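Local coordinates for D-alanyl-lipoteichoic acid synthetase (Streptococcus pneumoniae, PDB 3BMA), which probably takes part in adding D-alanine to lipoteichoic acid during cell wall biogenesis, as a membrane-associated member of the DltD family, at residues Q123-G127 with D128-S132; A158-D161 with L162-L166; E170-S173 with T174-E178; L280-T283 with Q284-K287. The protein carries 1 engineered substitution. All blocks are in the same frame, centred on the assembly; numbering follows the deposited sequence.

Contact 1: residues Q123-G127 with D128-S132; sequences QYFNG and DQLTS
Asn-126 caps helix 127-136 through Gln-129 N, and the Gln-129 side chain turns back to Tyr-124 O. The amide oxygen of Asn-126 accepts from the backbone of Gln-129, OD1 to N being 2.9 Å with an N-H...O angle of 147°. The side chain of Gln-129 runs back past the helix start, where its NE2 donates to Tyr-124 O at 2.9 Å. That donor lies in the plane of the carbonyl, while the oxygen sits 21° out of the Gln-129 amide plane. With chi1 of 63°, CG of Asn-126 stands between its own N and carbonyl carbon, which turns OD1 toward the N-H of Gln-129. This is the N-cap motif, with Asn-126 at the cap position. After a weak bond from Leu-130 N to Asn-126 O, the first helical bond of normal strength is Thr-131 N to Gly-127 O, at 3.2 Å.

Beside the cap lies Phe-125. Its CD1 is 3.2 Å from Gln-129 OE1, ring and amide planes being nearly perpendicular, and its CZ comes within 3.9 Å of Leu-130 CB. Phe-88 meets this ring edge-to-face, and Phe-121 also packs on it.

Further out, a water accepts from Asn-126 ND2 at 3.3 Å and donates to Asp-128 OD2 at 2.9 Å, tying the other half of the Asn-126 amide to the first helical turn. Asp-128 OD2 is held in addition by a salt bridge to Arg-29 and a hydrogen bond from Gln-92. One turn on, Ser-132 OG donates to Asp-128 O at 2.6 Å, reaching it from the opposite face to Ser-132 N.

Contact 2: residues A158-D161 with L162-L166; sequences AMKD and LVQKL
Met-159 meets Leu-162 across the first turn of helix 160-167: its CB lies 3.8 Å from Leu-162 CD1, and the side chains cross at a slant. With CG anti to the carbonyl carbon (chi1 -69°) and the chain bent only at chi3, CB, CG and SD all pass this methyl. Met-159 holds the N-cap position, and its backbone oxygen receives two donors. Val-163 N approaches Met-159 O in the carbonyl plane at 3.2 Å, whereas Leu-162 N, 3.1 Å from the same Met-159 O, comes from well above that plane.

Lys-160 follows with Gln-164 one turn on. The Lys-160 O to Gln-164 N bond is 2.9 Å long, and Lys-160 CE lies 3.5 Å from Gln-164 NE2. This is a van der Waals touch of a methylene on the amide nitrogen, not a hydrogen bond; the ammonium continues past it to Asn-156 and to Glu-171 of the third subunit.

Asp-161 lies alongside Leu-162, with OD1 3.5 Å from Leu-162 CG, and its carbonyl oxygen takes a weak bond from Lys-165 N. Its OD1 accepts from Thr-174 N of the third subunit.

Although Asp-161 and Lys-165 stand four residues apart, as in many helical ion pairs, Asp-161 OD1 and Lys-165 NZ remain 6.4 Å apart. The two charges do not pair with each other: Lys-165 forms a salt bridge with Asp-176, and Asp-161 accepts at the subunit interface, where a nearby helix start would probably stabilise its negative charge.

Contact 3: residues E170-S173 with T174-E178; sequences EELS and TADNE
The carboxylate of Asp-176 and the amide of Asn-177 are the flat groups here, and both turn back toward Ser-173 and Leu-172. Ser-173 OG stands over one face of the Asp-176 carboxylate, almost directly above CG at 3.1 Å; both carboxylate oxygens are farther from it, and the angles rule out a hydrogen bond to either. Ser-173 O likewise lies over one face of the Asn-177 amide, 3.3 Å from Asn-177 CG, and the angle at ND2 is too poor for a bond. The carbonyl end of that amide is beside Leu-172, OD1 being 3.6 Å from Leu-172 CB.

Together Ser-173 and Asp-176 form a capping box at the start of helix 174-194. Ser-173 OG accepts from Asp-176 N at 3.1 Å with an N-H...O angle of 160°. The reciprocal bond, Ser-173 N to Asp-176 OD2, is straight but weak at 3.5 Å. A chi1 of 78° swings the serine hydroxyl between its backbone N and carbonyl carbon, over the helix start. Asp-176 CG, beside its own N at chi1 -73°, points back toward the residue before the helix. The first regular helical bond, Asn-177 N to Ser-173 O, measures 3.0 Å.

Asp-176 OD2 is also paired with Lys-165. The nearby N-terminus and this lysine would both tend to keep Asp-176 ionised. The capped end lies at a subunit interface, Thr-174 packing on Met-159 of the fourth subunit. Beside the cap, Leu-172 CB approaches Asp-176 CB to 4.2 Å.

Contact 4: residues L280-T283 with Q284-K287; sequences LVLT and QFSK
These are local i to i+4 contacts along the last two turns of helix 274-287, largely buried and directly before strand 291-296 of the central parallel sheet. The apolar part joins Val-281 to Phe-285. Val-281 CG1 stands over one face of the Phe-285 ring, 3.9 Å from the centroid and 21° off the ring normal, a CH-pi contact. The methyl is displaced toward the rim, and CE2 and CZ are its nearest ring atoms.

The torsions are compatible with it. CG1 is anti to the backbone N of Val-281 (chi1 163°), while the Phe-285 ring extends beside its own N, and the two side chains run alongside in the same direction. Leu-282 adds a looser touch, CD2 to Phe-285 CD2 at 4.5 Å. Beyond the helix, Phe-285 packs on Pro-292 and Phe-294 of strand 291-296 and on Met-90 of helix 83-90.

On another face, Thr-283 and Lys-287 also run in the same direction, with Thr-283 CG2 3.8 Å from Lys-287 CE. Thr-283 OG1 makes a hydrogen bond with Gln-279 O; Lys-287 NZ forms a salt bridge with Asp-140 and a hydrogen bond with Ser-138. The backbone is regular, as Phe-285 N to Val-281 O at 2.9 Å and Lys-287 N to Thr-283 O at 2.9 Å demonstrate. A helix packed by its apolar face against a parallel sheet and followed by a strand is the usual layering of an alpha/beta fold, in keeping with the SGNH-hydrolase clan of this family.

The four contacts come in series along the chain. Contacts 1, 2 and 3 mark the starts of helices 127-136, 160-167 and 174-194, while contact 4 sits near the end of helix 274-287, beside the parallel sheet. Contacts 1 and 2, with centres 14 Å apart, touch through Leu-130 and Thr-131 against Met-159. Contacts 2 and 3, about 11 Å between centres, are joined by a salt bridge and by packing. Contact 4 stays separate, its nearest atoms about 8 Å from contact 1. The first three thus form a connected helical region that also meets other subunits, whereas contact 4 belongs to the chain's interior.

Contact 1: residues Q123-G127 with D128-S132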
loop_
_atom_site.group_PDB
_atom_site.type_symbol
_atom_site.label_atom_id
_atom_site.label_comp_id
_atom_site.label_asym_id
_atom_site.label_seq_id
_atom_site.Cartn_x
_atom_site.Cartn_y
_atom_site.Cartn_z
ATOM N N GLN C 123 16.430 -10.370 -25.194
ATOM C CA GLN C 123 17.695 -10.467 -24.494
ATOM C C GLN C 123 18.105 -9.165 -23.814
ATOM O O GLN C 123 18.800 -9.193 -22.798
ATOM C CB GLN C 123 18.788 -10.934 -25.455
ATOM C CG GLN C 123 18.509 -12.294 -26.090
ATOM C CD GLN C 123 19.612 -12.743 -27.035
ATOM O OE1 GLN C 123 20.790 -12.781 -26.667
ATOM N NE2 GLN C 123 19.233 -13.093 -28.261
ATOM N N TYR C 124 17.665 -8.032 -24.358
ATOM C CA TYR C 124 18.159 -6.728 -23.906
ATOM C C TYR C 124 17.128 -5.927 -23.101
ATOM O O TYR C 124 17.434 -4.857 -22.574
ATOM C CB TYR C 124 18.704 -5.908 -25.089
ATOM C CG TYR C 124 19.491 -6.717 -26.111
ATOM C CD1 TYR C 124 20.583 -7.502 -25.729
ATOM C CD2 TYR C 124 19.149 -6.683 -27.463
ATOM C CE1 TYR C 124 21.293 -8.248 -26.661
ATOM C CE2 TYR C 124 19.860 -7.418 -28.405
ATOM C CZ TYR C 124 20.928 -8.202 -27.997
ATOM O OH TYR C 124 21.638 -8.935 -28.926
ATOM N N PHE C 125 15.911 -6.456 -23.005
ATOM C CA PHE C 125 14.855 -5.846 -22.206
ATOM C C PHE C 125 14.719 -6.604 -20.884
ATOM O O PHE C 125 14.392 -7.797 -20.875
ATOM C CB PHE C 125 13.538 -5.860 -22.988
ATOM C CG PHE C 125 12.406 -5.131 -22.310
ATOM C CD1 PHE C 125 12.342 -3.744 -22.329
ATOM C CD2 PHE C 125 11.393 -5.833 -21.676
ATOM C CE1 PHE C 125 11.298 -3.069 -21.714
ATOM C CE2 PHE C 125 10.339 -5.168 -21.060
ATOM C CZ PHE C 125 10.292 -3.782 -21.077
ATOM N N ASN C 126 14.996 -5.922 -19.775
ATOM C CA ASN C 126 14.787 -6.500 -18.448
ATOM C C ASN C 126 13.611 -5.845 -17.720
ATOM O O ASN C 126 12.987 -4.931 -18.257
ATOM C CB ASN C 126 16.079 -6.466 -17.606
ATOM C CG ASN C 126 16.577 -5.054 -17.314
ATOM O OD1 ASN C 126 15.886 -4.062 -17.550
ATOM N ND2 ASN C 126 17.789 -4.965 -16.778
ATOM N N GLY C 127 13.334 -6.308 -16.501
ATOM C CA GLY C 127 12.274 -5.749 -15.658
ATOM C C GLY C 127 12.539 -4.359 -15.116
ATOM O O GLY C 127 11.606 -3.624 -14.785
ATOM N N ASP C 128 13.816 -3.997 -15.019
ATOM C CA ASP C 128 14.206 -2.650 -14.602
ATOM C C ASP C 128 13.831 -1.628 -15.673
ATOM O O ASP C 128 13.452 -0.507 -15.343
ATOM C CB ASP C 128 15.705 -2.594 -14.271
ATOM C CG ASP C 128 16.149 -1.232 -13.767
ATOM O OD1 ASP C 128 15.381 -0.542 -13.057
ATOM O OD2 ASP C 128 17.285 -0.848 -14.087
ATOM N N GLN C 129 13.910 -2.029 -16.944
ATOM C CA GLN C 129 13.481 -1.189 -18.069
ATOM C C GLN C 129 11.965 -1.028 -18.134
ATOM O O GLN C 129 11.473 0.039 -18.498
ATOM C CB GLN C 129 13.982 -1.757 -19.392
ATOM C CG GLN C 129 15.439 -1.453 -19.677
ATOM C CD GLN C 129 15.988 -2.246 -20.837
ATOM O OE1 GLN C 129 15.289 -2.487 -21.821
ATOM N NE2 GLN C 129 17.249 -2.658 -20.732
ATOM N N LEU C 130 11.240 -2.094 -17.797
ATOM C CA LEU C 130 9.780 -2.069 -17.740
ATOM C C LEU C 130 9.307 -1.029 -16.728
ATOM O O LEU C 130 8.515 -0.155 -17.066
ATOM C CB LEU C 130 9.233 -3.446 -17.350
ATOM C CG LEU C 130 7.943 -4.005 -17.969
ATOM C CD1 LEU C 130 7.530 -5.246 -17.206
ATOM C CD2 LEU C 130 6.778 -3.025 -18.030
ATOM N N THR C 131 9.814 -1.123 -15.500
ATOM C CA THR C 131 9.390 -0.238 -14.410
ATOM C C THR C 131 9.856 1.209 -14.587
ATOM O O THR C 131 9.148 2.132 -14.184
ATOM C CB THR C 131 9.814 -0.773 -13.024
ATOM O OG1 THR C 131 11.170 -1.235 -13.067
ATOM C CG2 THR C 131 8.905 -1.906 -12.583
ATOM N N SER C 132 11.033 1.388 -15.194
ATOM C CA SER C 132 11.555 2.713 -15.568
ATOM C C SER C 132 10.690 3.382 -16.626
ATOM O O SER C 132 10.473 4.597 -16.583
ATOM C CB SER C 132 12.978 2.604 -16.112
ATOM O OG SER C 132 13.856 2.098 -15.130
HETATM O O HOH W 1 19.110 -3.003 -14.489
#

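Contact 2: residues A158-D161 with L162-L166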
loop_
_atom_site.group_PDB
_atom_site.type_symbol
_atom_site.label_atom_id
_atom_site.label_comp_id
_atom_site.label_asym_id
_atom_site.label_seq_id
_atom_site.Cartn_x
_atom_site.Cartn_y
_atom_site.Cartn_z
ATOM N N ALA C 158 4.747 -8.826 -17.952
ATOM C CA ALA C 158 4.610 -8.480 -16.543
ATOM C C ALA C 158 3.980 -7.097 -16.428
ATOM O O ALA C 158 4.277 -6.210 -17.234
ATOM C CB ALA C 158 5.964 -8.510 -15.854
ATOM N N MET C 159 3.107 -6.937 -15.434
ATOM C CA MET C 159 2.282 -5.730 -15.247
ATOM C C MET C 159 1.474 -5.375 -16.502
ATOM O O MET C 159 1.427 -4.215 -16.925
ATOM C CB MET C 159 3.121 -4.549 -14.739
ATOM C CG MET C 159 3.616 -4.731 -13.312
ATOM S SD MET C 159 4.917 -3.572 -12.883
ATOM C CE MET C 159 6.262 -4.216 -13.859
ATOM N N LYS C 160 0.842 -6.403 -17.069
ATOM C CA LYS C 160 0.025 -6.319 -18.281
ATOM C C LYS C 160 -1.115 -5.304 -18.168
ATOM O O LYS C 160 -1.437 -4.625 -19.142
ATOM C CB LYS C 160 -0.527 -7.711 -18.614
ATOM C CG LYS C 160 -1.153 -7.863 -19.995
ATOM C CD LYS C 160 -1.535 -9.315 -20.254
ATOM C CE LYS C 160 -2.601 -9.439 -21.333
ATOM N NZ LYS C 160 -2.957 -10.861 -21.602
ATOM N N ASP C 161 -1.702 -5.194 -16.975
ATOM C CA ASP C 161 -2.793 -4.251 -16.702
ATOM C C ASP C 161 -2.368 -2.786 -16.878
ATOM O O ASP C 161 -3.151 -1.956 -17.347
ATOM C CB ASP C 161 -3.362 -4.480 -15.290
ATOM C CG ASP C 161 -2.321 -4.258 -14.185
ATOM O OD1 ASP C 161 -2.488 -3.303 -13.396
ATOM O OD2 ASP C 161 -1.332 -5.024 -14.111
ATOM N N LEU C 162 -1.120 -2.495 -16.518
ATOM C CA LEU C 162 -0.582 -1.142 -16.545
ATOM C C LEU C 162 -0.158 -0.746 -17.955
ATOM O O LEU C 162 -0.353 0.398 -18.368
ATOM C CB LEU C 162 0.594 -1.018 -15.568
ATOM C CG LEU C 162 0.266 -1.236 -14.085
ATOM C CD1 LEU C 162 1.523 -1.437 -13.256
ATOM C CD2 LEU C 162 -0.542 -0.089 -13.535
ATOM N N VAL C 163 0.413 -1.704 -18.682
ATOM C CA VAL C 163 0.832 -1.518 -20.073
ATOM C C VAL C 163 -0.381 -1.369 -21.011
ATOM O O VAL C 163 -0.379 -0.502 -21.894
ATOM C CB VAL C 163 1.786 -2.663 -20.530
ATOM C CG1 VAL C 163 2.257 -2.453 -21.954
ATOM C CG2 VAL C 163 3.001 -2.746 -19.609
ATOM N N GLN C 164 -1.414 -2.191 -20.800
ATOM C CA GLN C 164 -2.671 -2.105 -21.564
ATOM C C GLN C 164 -3.395 -0.768 -21.403
ATOM O O GLN C 164 -3.977 -0.265 -22.367
ATOM C CB GLN C 164 -3.634 -3.237 -21.189
ATOM C CG GLN C 164 -3.366 -4.572 -21.875
ATOM C CD GLN C 164 -4.272 -5.692 -21.368
ATOM O OE1 GLN C 164 -4.759 -5.659 -20.232
ATOM N NE2 GLN C 164 -4.496 -6.693 -22.213
ATOM N N LYS C 165 -3.369 -0.216 -20.188
ATOM C CA LYS C 165 -3.945 1.107 -19.897
ATOM C C LYS C 165 -3.242 2.208 -20.681
ATOM O O LYS C 165 -3.891 3.097 -21.229
ATOM C CB LYS C 165 -3.886 1.423 -18.400
ATOM C CG LYS C 165 -5.031 0.840 -17.591
ATOM C CD LYS C 165 -5.123 1.474 -16.211
ATOM C CE LYS C 165 -6.326 0.942 -15.440
ATOM N NZ LYS C 165 -6.535 1.639 -14.135
ATOM N N LEU C 166 -1.914 2.135 -20.731
ATOM C CA LEU C 166 -1.112 3.077 -21.503
ATOM C C LEU C 166 -1.346 2.942 -23.006
ATOM O O LEU C 166 -1.406 3.946 -23.714
ATOM C CB LEU C 166 0.376 2.916 -21.182
ATOM C CG LEU C 166 0.877 3.345 -19.803
ATOM C CD1 LEU C 166 2.390 3.263 -19.771
ATOM C CD2 LEU C 166 0.425 4.753 -19.467
#

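Contact 3: residues E170-S173 with T174-E178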
loop_
_atom_site.group_PDB
_atom_site.type_symbol
_atom_site.label_atom_id
_atom_site.label_comp_id
_atom_site.label_asym_id
_atom_site.label_seq_id
_atom_site.Cartn_x
_atom_site.Cartn_y
_atom_site.Cartn_z
ATOM N N GLU C 170 -5.770 5.177 -21.734
ATOM C CA GLU C 170 -6.436 5.281 -20.442
ATOM C C GLU C 170 -5.498 5.878 -19.411
ATOM O O GLU C 170 -4.286 5.632 -19.437
ATOM C CB GLU C 170 -6.909 3.912 -19.955
ATOM C CG GLU C 170 -8.112 3.346 -20.688
ATOM C CD GLU C 170 -8.468 1.948 -20.215
ATOM O OE1 GLU C 170 -8.464 1.705 -18.987
ATOM O OE2 GLU C 170 -8.754 1.088 -21.073
ATOM N N GLU C 171 -6.066 6.668 -18.506
ATOM C CA GLU C 171 -5.315 7.230 -17.395
ATOM C C GLU C 171 -5.128 6.186 -16.309
ATOM O O GLU C 171 -6.051 5.430 -15.998
ATOM C CB GLU C 171 -6.033 8.447 -16.818
ATOM C CG GLU C 171 -5.831 9.727 -17.613
ATOM C CD GLU C 171 -6.171 10.970 -16.811
ATOM O OE1 GLU C 171 -6.920 10.858 -15.816
ATOM O OE2 GLU C 171 -5.684 12.062 -17.179
ATOM N N LEU C 172 -3.925 6.147 -15.744
ATOM C CA LEU C 172 -3.628 5.271 -14.618
ATOM C C LEU C 172 -4.273 5.823 -13.355
ATOM O O LEU C 172 -4.478 7.034 -13.228
ATOM C CB LEU C 172 -2.115 5.119 -14.426
ATOM C CG LEU C 172 -1.323 4.440 -15.548
ATOM C CD1 LEU C 172 0.154 4.732 -15.411
ATOM C CD2 LEU C 172 -1.558 2.946 -15.588
ATOM N N SER C 173 -4.606 4.928 -12.432
ATOM C CA SER C 173 -5.232 5.330 -11.186
ATOM C C SER C 173 -4.187 5.746 -10.151
ATOM O O SER C 173 -2.981 5.655 -10.400
ATOM C CB SER C 173 -6.141 4.220 -10.650
ATOM O OG SER C 173 -5.394 3.190 -10.033
ATOM N N THR C 174 -4.671 6.215 -9.004
ATOM C CA THR C 174 -3.829 6.650 -7.897
ATOM C C THR C 174 -3.109 5.457 -7.253
ATOM O O THR C 174 -1.935 5.560 -6.875
ATOM C CB THR C 174 -4.664 7.441 -6.848
ATOM O OG1 THR C 174 -5.497 8.395 -7.522
ATOM C CG2 THR C 174 -3.770 8.175 -5.868
ATOM N N ALA C 175 -3.814 4.329 -7.153
ATOM C CA ALA C 175 -3.251 3.079 -6.634
ATOM C C ALA C 175 -2.232 2.491 -7.606
ATOM O O ALA C 175 -1.198 1.958 -7.190
ATOM C CB ALA C 175 -4.351 2.077 -6.356
ATOM N N ASP C 176 -2.540 2.600 -8.896
ATOM C CA ASP C 176 -1.650 2.171 -9.969
ATOM C C ASP C 176 -0.330 2.943 -9.937
ATOM O O ASP C 176 0.743 2.341 -10.021
ATOM C CB ASP C 176 -2.335 2.347 -11.328
ATOM C CG ASP C 176 -3.428 1.307 -11.591
ATOM O OD1 ASP C 176 -3.571 0.334 -10.814
ATOM O OD2 ASP C 176 -4.155 1.471 -12.592
ATOM N N ASN C 177 -0.426 4.265 -9.790
ATOM C CA ASN C 177 0.736 5.159 -9.750
ATOM C C ASN C 177 1.667 4.887 -8.579
ATOM O O ASN C 177 2.887 4.864 -8.750
ATOM C CB ASN C 177 0.290 6.627 -9.717
ATOM C CG ASN C 177 -0.147 7.137 -11.076
ATOM O OD1 ASN C 177 0.181 6.552 -12.106
ATOM N ND2 ASN C 177 -0.886 8.241 -11.084
ATOM N N GLU C 178 1.080 4.683 -7.400
ATOM C CA GLU C 178 1.822 4.350 -6.190
ATOM C C GLU C 178 2.564 3.025 -6.340
ATOM O O GLU C 178 3.741 2.934 -5.988
ATOM C CB GLU C 178 0.892 4.337 -4.968
ATOM C CG GLU C 178 1.417 3.612 -3.707
ATOM C CD GLU C 178 2.696 4.212 -3.101
ATOM O OE1 GLU C 178 3.308 3.529 -2.251
ATOM O OE2 GLU C 178 3.094 5.348 -3.452
#

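Contact 4: residues L280-T283 with Q284-K287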
loop_
_atom_site.group_PDB
_atom_site.type_symbol
_atom_site.label_atom_id
_atom_site.label_comp_id
_atom_site.label_asym_id
_atom_site.label_seq_id
_atom_site.Cartn_x
_atom_site.Cartn_y
_atom_site.Cartn_z
ATOM N N LEU C 280 10.330 7.326 -31.224
ATOM C CA LEU C 280 10.420 7.210 -29.766
ATOM C C LEU C 280 11.734 7.775 -29.254
ATOM O O LEU C 280 11.753 8.552 -28.302
ATOM C CB LEU C 280 10.283 5.753 -29.325
ATOM C CG LEU C 280 8.891 5.135 -29.434
ATOM C CD1 LEU C 280 8.969 3.657 -29.186
ATOM C CD2 LEU C 280 7.950 5.784 -28.443
ATOM N N VAL C 281 12.821 7.363 -29.897
ATOM C CA VAL C 281 14.164 7.832 -29.584
ATOM C C VAL C 281 14.278 9.359 -29.733
ATOM O O VAL C 281 14.722 10.039 -28.805
ATOM C CB VAL C 281 15.206 7.089 -30.460
ATOM C CG1 VAL C 281 16.546 7.809 -30.493
ATOM C CG2 VAL C 281 15.379 5.656 -29.976
ATOM N N LEU C 282 13.840 9.885 -30.880
ATOM C CA LEU C 282 13.924 11.319 -31.188
ATOM C C LEU C 282 13.152 12.174 -30.194
ATOM O O LEU C 282 13.618 13.252 -29.817
ATOM C CB LEU C 282 13.442 11.607 -32.617
ATOM C CG LEU C 282 14.171 10.891 -33.763
ATOM C CD1 LEU C 282 13.571 11.251 -35.108
ATOM C CD2 LEU C 282 15.668 11.172 -33.749
ATOM N N THR C 283 11.985 11.677 -29.773
ATOM C CA THR C 283 11.171 12.314 -28.732
ATOM C C THR C 283 11.918 12.372 -27.404
ATOM O O THR C 283 11.903 13.403 -26.726
ATOM C CB THR C 283 9.824 11.582 -28.534
ATOM O OG1 THR C 283 9.162 11.460 -29.798
ATOM C CG2 THR C 283 8.919 12.343 -27.580
ATOM N N GLN C 284 12.584 11.273 -27.050
ATOM C CA GLN C 284 13.392 11.222 -25.834
ATOM C C GLN C 284 14.576 12.187 -25.910
ATOM O O GLN C 284 14.911 12.843 -24.922
ATOM C CB GLN C 284 13.871 9.797 -25.540
ATOM C CG GLN C 284 14.326 9.599 -24.096
ATOM C CD GLN C 284 13.282 10.067 -23.092
ATOM O OE1 GLN C 284 12.170 9.538 -23.040
ATOM N NE2 GLN C 284 13.637 11.064 -22.293
ATOM N N PHE C 285 15.180 12.281 -27.094
ATOM C CA PHE C 285 16.265 13.230 -27.356
ATOM C C PHE C 285 15.817 14.686 -27.196
ATOM O O PHE C 285 16.579 15.527 -26.723
ATOM C CB PHE C 285 16.848 13.014 -28.759
ATOM C CG PHE C 285 17.761 11.814 -28.877
ATOM C CD1 PHE C 285 18.119 11.057 -27.756
ATOM C CD2 PHE C 285 18.299 11.466 -30.113
ATOM C CE1 PHE C 285 18.981 9.969 -27.875
ATOM C CE2 PHE C 285 19.163 10.378 -30.240
ATOM C CZ PHE C 285 19.499 9.625 -29.122
ATOM N N SER C 286 14.575 14.966 -27.583
ATOM C CA SER C 286 13.996 16.297 -27.453
ATOM C C SER C 286 13.666 16.647 -26.004
ATOM O O SER C 286 13.937 17.764 -25.556
ATOM C CB SER C 286 12.748 16.418 -28.334
ATOM O OG SER C 286 12.118 17.680 -28.183
ATOM N N LYS C 287 13.075 15.691 -25.285
ATOM C CA LYS C 287 12.703 15.866 -23.880
ATOM C C LYS C 287 13.925 16.025 -22.981
ATOM O O LYS C 287 13.910 16.825 -22.047
ATOM C CB LYS C 287 11.883 14.673 -23.390
ATOM C CG LYS C 287 10.456 14.601 -23.904
ATOM C CD LYS C 287 9.863 13.247 -23.554
ATOM C CE LYS C 287 8.387 13.182 -23.871
ATOM N NZ LYS C 287 7.786 11.919 -23.366
#